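Local coordinates for segregation and condensation protein B (Mycobacterium tuberculosis, PDB 2Z99) that probably acts in chromosome partition during cell division, as a winged-helix partner of SMC and ScpA in a condensin-like complex, at residues 15-20 against 52-57; 65-68 against 73-76. All blocks are in the same frame, centred on the assembly; numbering follows the deposited sequence.

In the fold
Both contacts belong to the N-terminal winged-helix domain, and their centres lie about 11 Å apart. Contact 1 packs helix 13-26 against helix 44-60; contact 2 pairs the strands of the hairpin that follows, 65-70 and 73-78. M54 and A55, on the helix of contact 1, touch L67 of contact 2, and Q52 and A55 touch W74, so helix 44-60 lies against the hairpin. Each contact is partly buried, with apolar side chains on its inner side and charged groups toward its margin. Contact 1 joins its helices by side-chain packing and one doubtful K17-E57 salt bridge, whereas contact 2 is built on backbone hydrogen bonds with apolar packing on one face. Both also reach the second subunit.

Contact 1. Residues 15-20 against 52-57; sequences ELKRVL and QLMADE
M54 bridges the gap between helices 13-26 and 44-60, meeting K17 through CG, SD and CE, and L20 through SD. The short segments approach no closer than 11.4 Å at their axes and cross at -80°, so long side chains are needed to fill the space. M54 places CG beside its backbone N (chi1 -64°), runs on extended, and turns only at chi3, which leaves SD 4.0 Å from L20 CB and swings CE to 3.9 Å from K17 O. L20 is buried and bears on the sulfur through CB and CD1. In a winged-helix domain this is the packing of the first helix on the third, and L20 also touches L36 of helix 33-40. K17 leaves its helix with CG trans to the backbone N (chi1 180°) and passes obliquely over M54, its CD 3.9 Å from M54 CG. Its ammonium then nears E57, with K17 NZ 3.5 Å from E57 OE1, a salt bridge left doubtful because E57 OE1 lies too close to a neighbouring atom for its position to be sure. On another flank, R18 NH1 makes a bent salt-bridge hydrogen bond to E15 OE2 at 2.7 Å, on the anti side and tilted from the carboxylate plane, while E15 OE1 pairs with R81 of the second subunit.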
loop_
_atom_site.group_PDB
_atom_site.type_symbol
_atom_site.label_atom_id
_atom_site.label_comp_id
_atom_site.label_asym_id
_atom_site.label_seq_id
_atom_site.Cartn_x
_atom_site.Cartn_y
_atom_site.Cartn_z
ATOM N N GLU A 15 -13.849 17.099 -9.879
ATOM C CA GLU A 15 -13.400 17.088 -8.491
ATOM C C GLU A 15 -13.604 15.716 -7.868
ATOM O O GLU A 15 -12.719 15.190 -7.215
ATOM C CB GLU A 15 -14.138 18.138 -7.664
ATOM C CG GLU A 15 -13.375 19.422 -7.540
ATOM C CD GLU A 15 -12.005 19.218 -6.928
ATOM O OE1 GLU A 15 -11.939 18.833 -5.741
ATOM O OE2 GLU A 15 -10.992 19.434 -7.636
ATOM N N LEU A 16 -14.773 15.135 -8.089
ATOM C CA LEU A 16 -15.094 13.819 -7.546
ATOM C C LEU A 16 -14.043 12.813 -8.001
ATOM O O LEU A 16 -13.625 11.946 -7.229
ATOM C CB LEU A 16 -16.470 13.364 -8.035
ATOM C CG LEU A 16 -17.359 12.524 -7.108
ATOM C CD1 LEU A 16 -17.902 11.332 -7.886
ATOM C CD2 LEU A 16 -16.589 12.071 -5.890
ATOM N N LYS A 17 -13.623 12.930 -9.257
ATOM C CA LYS A 17 -12.624 12.028 -9.804
ATOM C C LYS A 17 -11.317 12.174 -9.030
ATOM O O LYS A 17 -10.647 11.189 -8.734
ATOM C CB LYS A 17 -12.407 12.317 -11.291
ATOM C CG LYS A 17 -11.372 11.424 -11.967
ATOM C CD LYS A 17 -11.732 11.209 -13.437
ATOM C CE LYS A 17 -10.640 10.478 -14.209
ATOM N NZ LYS A 17 -9.500 11.373 -14.554
ATOM N N ARG A 18 -10.970 13.410 -8.688
ATOM C CA ARG A 18 -9.743 13.668 -7.949
ATOM C C ARG A 18 -9.803 13.035 -6.572
ATOM O O ARG A 18 -8.946 12.228 -6.217
ATOM C CB ARG A 18 -9.520 15.168 -7.813
ATOM C CG ARG A 18 -9.409 15.869 -9.146
ATOM C CD ARG A 18 -9.120 17.334 -8.959
ATOM N NE ARG A 18 -8.814 17.952 -10.238
ATOM C CZ ARG A 18 -9.612 18.810 -10.866
ATOM N NH1 ARG A 18 -10.774 19.169 -10.332
ATOM N NH2 ARG A 18 -9.240 19.299 -12.037
ATOM N N VAL A 19 -10.810 13.407 -5.790
ATOM C CA VAL A 19 -10.968 12.855 -4.460
ATOM C C VAL A 19 -10.888 11.322 -4.517
ATOM O O VAL A 19 -10.150 10.711 -3.745
ATOM C CB VAL A 19 -12.320 13.277 -3.847
ATOM C CG1 VAL A 19 -12.447 12.714 -2.449
ATOM C CG2 VAL A 19 -12.426 14.793 -3.800
ATOM N N LEU A 20 -11.612 10.700 -5.446
ATOM C CA LEU A 20 -11.593 9.247 -5.549
ATOM C C LEU A 20 -10.208 8.682 -5.860
ATOM O O LEU A 20 -9.896 7.549 -5.475
ATOM C CB LEU A 20 -12.607 8.757 -6.591
ATOM C CG LEU A 20 -14.086 8.945 -6.208
ATOM C CD1 LEU A 20 -15.013 8.359 -7.288
ATOM C CD2 LEU A 20 -14.348 8.261 -4.870
ATOM N N GLN A 52 -16.600 3.282 -12.308
ATOM C CA GLN A 52 -16.638 2.479 -13.521
ATOM C C GLN A 52 -16.199 3.299 -14.727
ATOM O O GLN A 52 -15.731 2.755 -15.729
ATOM C CB GLN A 52 -18.036 1.907 -13.742
ATOM C CG GLN A 52 -18.107 0.393 -13.549
ATOM C CD GLN A 52 -17.207 -0.374 -14.517
ATOM O OE1 GLN A 52 -17.389 -0.312 -15.738
ATOM N NE2 GLN A 52 -16.229 -1.095 -13.973
ATOM N N LEU A 53 -16.345 4.615 -14.634
ATOM C CA LEU A 53 -15.915 5.474 -15.729
ATOM C C LEU A 53 -14.390 5.649 -15.626
ATOM O O LEU A 53 -13.677 5.630 -16.639
ATOM C CB LEU A 53 -16.624 6.828 -15.663
ATOM C CG LEU A 53 -16.125 7.840 -16.702
ATOM C CD1 LEU A 53 -16.227 7.238 -18.089
ATOM C CD2 LEU A 53 -16.928 9.129 -16.604
ATOM N N MET A 54 -13.894 5.813 -14.401
ATOM C CA MET A 54 -12.453 5.934 -14.180
ATOM C C MET A 54 -11.793 4.610 -14.566
ATOM O O MET A 54 -10.697 4.595 -15.110
ATOM C CB MET A 54 -12.161 6.243 -12.713
ATOM C CG MET A 54 -12.701 7.576 -12.262
ATOM S SD MET A 54 -12.553 7.814 -10.499
ATOM C CE MET A 54 -10.724 7.591 -10.315
ATOM N N ALA A 55 -12.462 3.491 -14.293
ATOM C CA ALA A 55 -11.897 2.195 -14.660
ATOM C C ALA A 55 -11.926 2.066 -16.170
ATOM O O ALA A 55 -11.024 1.478 -16.757
ATOM C CB ALA A 55 -12.685 1.052 -14.022
ATOM N N ASP A 56 -12.964 2.608 -16.805
ATOM C CA ASP A 56 -13.054 2.548 -18.264
ATOM C C ASP A 56 -11.950 3.368 -18.931
ATOM O O ASP A 56 -11.365 2.947 -19.931
ATOM C CB ASP A 56 -14.406 3.073 -18.758
ATOM C CG ASP A 56 -15.548 2.096 -18.522
ATOM O OD1 ASP A 56 -15.300 0.868 -18.446
ATOM O OD2 ASP A 56 -16.708 2.569 -18.437
ATOM N N GLU A 57 -11.681 4.553 -18.387
ATOM C CA GLU A 57 -10.638 5.416 -18.940
ATOM C C GLU A 57 -9.255 4.762 -18.828
ATOM O O GLU A 57 -8.488 4.754 -19.792
ATOM C CB GLU A 57 -10.610 6.751 -18.197
ATOM C CG GLU A 57 -11.918 7.492 -18.184
ATOM C CD GLU A 57 -11.933 8.622 -17.167
ATOM O OE1 GLU A 57 -10.868 8.916 -16.584
ATOM O OE2 GLU A 57 -13.010 9.220 -16.955
#

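Contact 2. Residues 65-68 against 73-76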
loop_
_atom_site.group_PDB
_atom_site.type_symbol
_atom_site.label_atom_id
_atom_site.label_comp_id
_atom_site.label_asym_id
_atom_site.label_seq_id
_atom_site.Cartn_x
_atom_site.Cartn_y
_atom_site.Cartn_z
ATOM N N ILE A 65 -2.078 0.932 -14.178
ATOM C CA ILE A 65 -3.040 0.782 -13.099
ATOM C C ILE A 65 -4.399 0.333 -13.636
ATOM O O ILE A 65 -4.920 0.897 -14.610
ATOM C CB ILE A 65 -3.221 2.114 -12.341
ATOM C CG1 ILE A 65 -1.879 2.567 -11.763
ATOM C CG2 ILE A 65 -4.259 1.952 -11.241
ATOM C CD1 ILE A 65 -1.918 3.935 -11.110
ATOM N N ASP A 66 -4.965 -0.690 -13.000
ATOM C CA ASP A 66 -6.262 -1.223 -13.396
ATOM C C ASP A 66 -7.200 -1.227 -12.199
ATOM O O ASP A 66 -7.007 -1.993 -11.249
ATOM C CB ASP A 66 -6.126 -2.647 -13.923
ATOM C CG ASP A 66 -7.438 -3.196 -14.436
ATOM O OD1 ASP A 66 -8.443 -2.468 -14.356
ATOM O OD2 ASP A 66 -7.475 -4.342 -14.924
ATOM N N LEU A 67 -8.212 -0.362 -12.256
ATOM C CA LEU A 67 -9.200 -0.240 -11.196
ATOM C C LEU A 67 -10.224 -1.344 -11.404
ATOM O O LEU A 67 -10.957 -1.339 -12.390
ATOM C CB LEU A 67 -9.864 1.138 -11.263
ATOM C CG LEU A 67 -10.894 1.541 -10.205
ATOM C CD1 LEU A 67 -10.309 1.494 -8.791
ATOM C CD2 LEU A 67 -11.371 2.943 -10.526
ATOM N N ARG A 68 -10.252 -2.308 -10.488
ATOM C CA ARG A 68 -11.183 -3.417 -10.598
ATOM C C ARG A 68 -12.123 -3.509 -9.410
ATOM O O ARG A 68 -11.789 -3.090 -8.300
ATOM C CB ARG A 68 -10.430 -4.736 -10.761
ATOM C CG ARG A 68 -10.084 -5.078 -12.194
ATOM C CD ARG A 68 -9.877 -6.573 -12.369
ATOM N NE ARG A 68 -8.724 -7.069 -11.625
ATOM C CZ ARG A 68 -7.469 -6.695 -11.861
ATOM N NH1 ARG A 68 -7.217 -5.815 -12.823
ATOM N NH2 ARG A 68 -6.463 -7.199 -11.144
ATOM N N GLY A 73 -15.260 -4.911 -2.793
ATOM C CA GLY A 73 -15.339 -3.515 -3.200
ATOM C C GLY A 73 -14.439 -3.132 -4.370
ATOM O O GLY A 73 -14.170 -3.957 -5.251
ATOM N N TRP A 74 -13.974 -1.880 -4.381
ATOM C CA TRP A 74 -13.113 -1.374 -5.452
ATOM C C TRP A 74 -11.671 -1.198 -4.987
ATOM O O TRP A 74 -11.419 -0.820 -3.838
ATOM C CB TRP A 74 -13.610 -0.020 -5.970
ATOM C CG TRP A 74 -14.873 -0.053 -6.771
ATOM C CD1 TRP A 74 -16.154 -0.007 -6.290
ATOM C CD2 TRP A 74 -14.984 -0.141 -8.200
ATOM N NE1 TRP A 74 -17.054 -0.061 -7.334
ATOM C CE2 TRP A 74 -16.362 -0.142 -8.515
ATOM C CE3 TRP A 74 -14.053 -0.218 -9.242
ATOM C CZ2 TRP A 74 -16.831 -0.215 -9.824
ATOM C CZ3 TRP A 74 -14.526 -0.293 -10.556
ATOM C CH2 TRP A 74 -15.901 -0.288 -10.831
ATOM N N ARG A 75 -10.729 -1.427 -5.900
ATOM C CA ARG A 75 -9.314 -1.305 -5.572
ATOM C C ARG A 75 -8.454 -1.166 -6.826
ATOM O O ARG A 75 -8.773 -1.729 -7.862
ATOM C CB ARG A 75 -8.891 -2.548 -4.783
ATOM C CG ARG A 75 -7.450 -2.590 -4.309
ATOM C CD ARG A 75 -7.162 -3.932 -3.619
ATOM N NE ARG A 75 -5.938 -3.877 -2.822
ATOM C CZ ARG A 75 -5.460 -4.867 -2.067
ATOM N NH1 ARG A 75 -6.089 -6.043 -1.980
ATOM N NH2 ARG A 75 -4.340 -4.666 -1.381
ATOM N N MET A 76 -7.369 -0.404 -6.732
ATOM C CA MET A 76 -6.459 -0.251 -7.866
ATOM C C MET A 76 -5.481 -1.426 -7.906
ATOM O O MET A 76 -4.781 -1.691 -6.926
ATOM C CB MET A 76 -5.658 1.043 -7.753
ATOM C CG MET A 76 -6.498 2.284 -7.809
ATOM S SD MET A 76 -5.546 3.713 -8.225
ATOM C CE MET A 76 -5.058 4.248 -6.615
#
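I65 opens the contact by setting its CG2 branch 3.7 Å from M76 SD, the two side chains lying aslant on the same face of the hairpin. M76 also packs on L25 of the second subunit, and I65 on its E21. The next residue, D66, has its CB directed away from strand 73-78; its OD2 instead receives a weak hydrogen bond from R68 NH1 at 2.6 Å, within a salt bridge along its own strand. L67 forms a non-hydrogen-bonded antiparallel pair with M76. Its CG stands trans to the backbone N (chi1 -177°), which lets the side chain divide its contacts between CD1 and CG: L67 CD1 lies 4.0 Å from M76 CG, while L67 CG comes within 3.7 Å of W74 CE3, the leucine running at about a right angle to the indole side chain. This apolar face of the wing hairpin is covered by helices 13-26 and 44-60, through L24, M54 and L51 among others. R68 makes the hydrogen-bonded pair with R75: R75 N donates to R68 O at 3.1 Å (153° at the hydrogen), and R68 N donates to R75 O, whose position is less certain. R68 O also takes a CA-H...O contact from W74 CA. The hairpin is therefore two-faced, with L67 and W74 packed on the helices and I65 and M76 reaching also to the second subunit, while the charged R68, paired with D66, and R75 lie on the other face, where R68 at least is exposed to solvent.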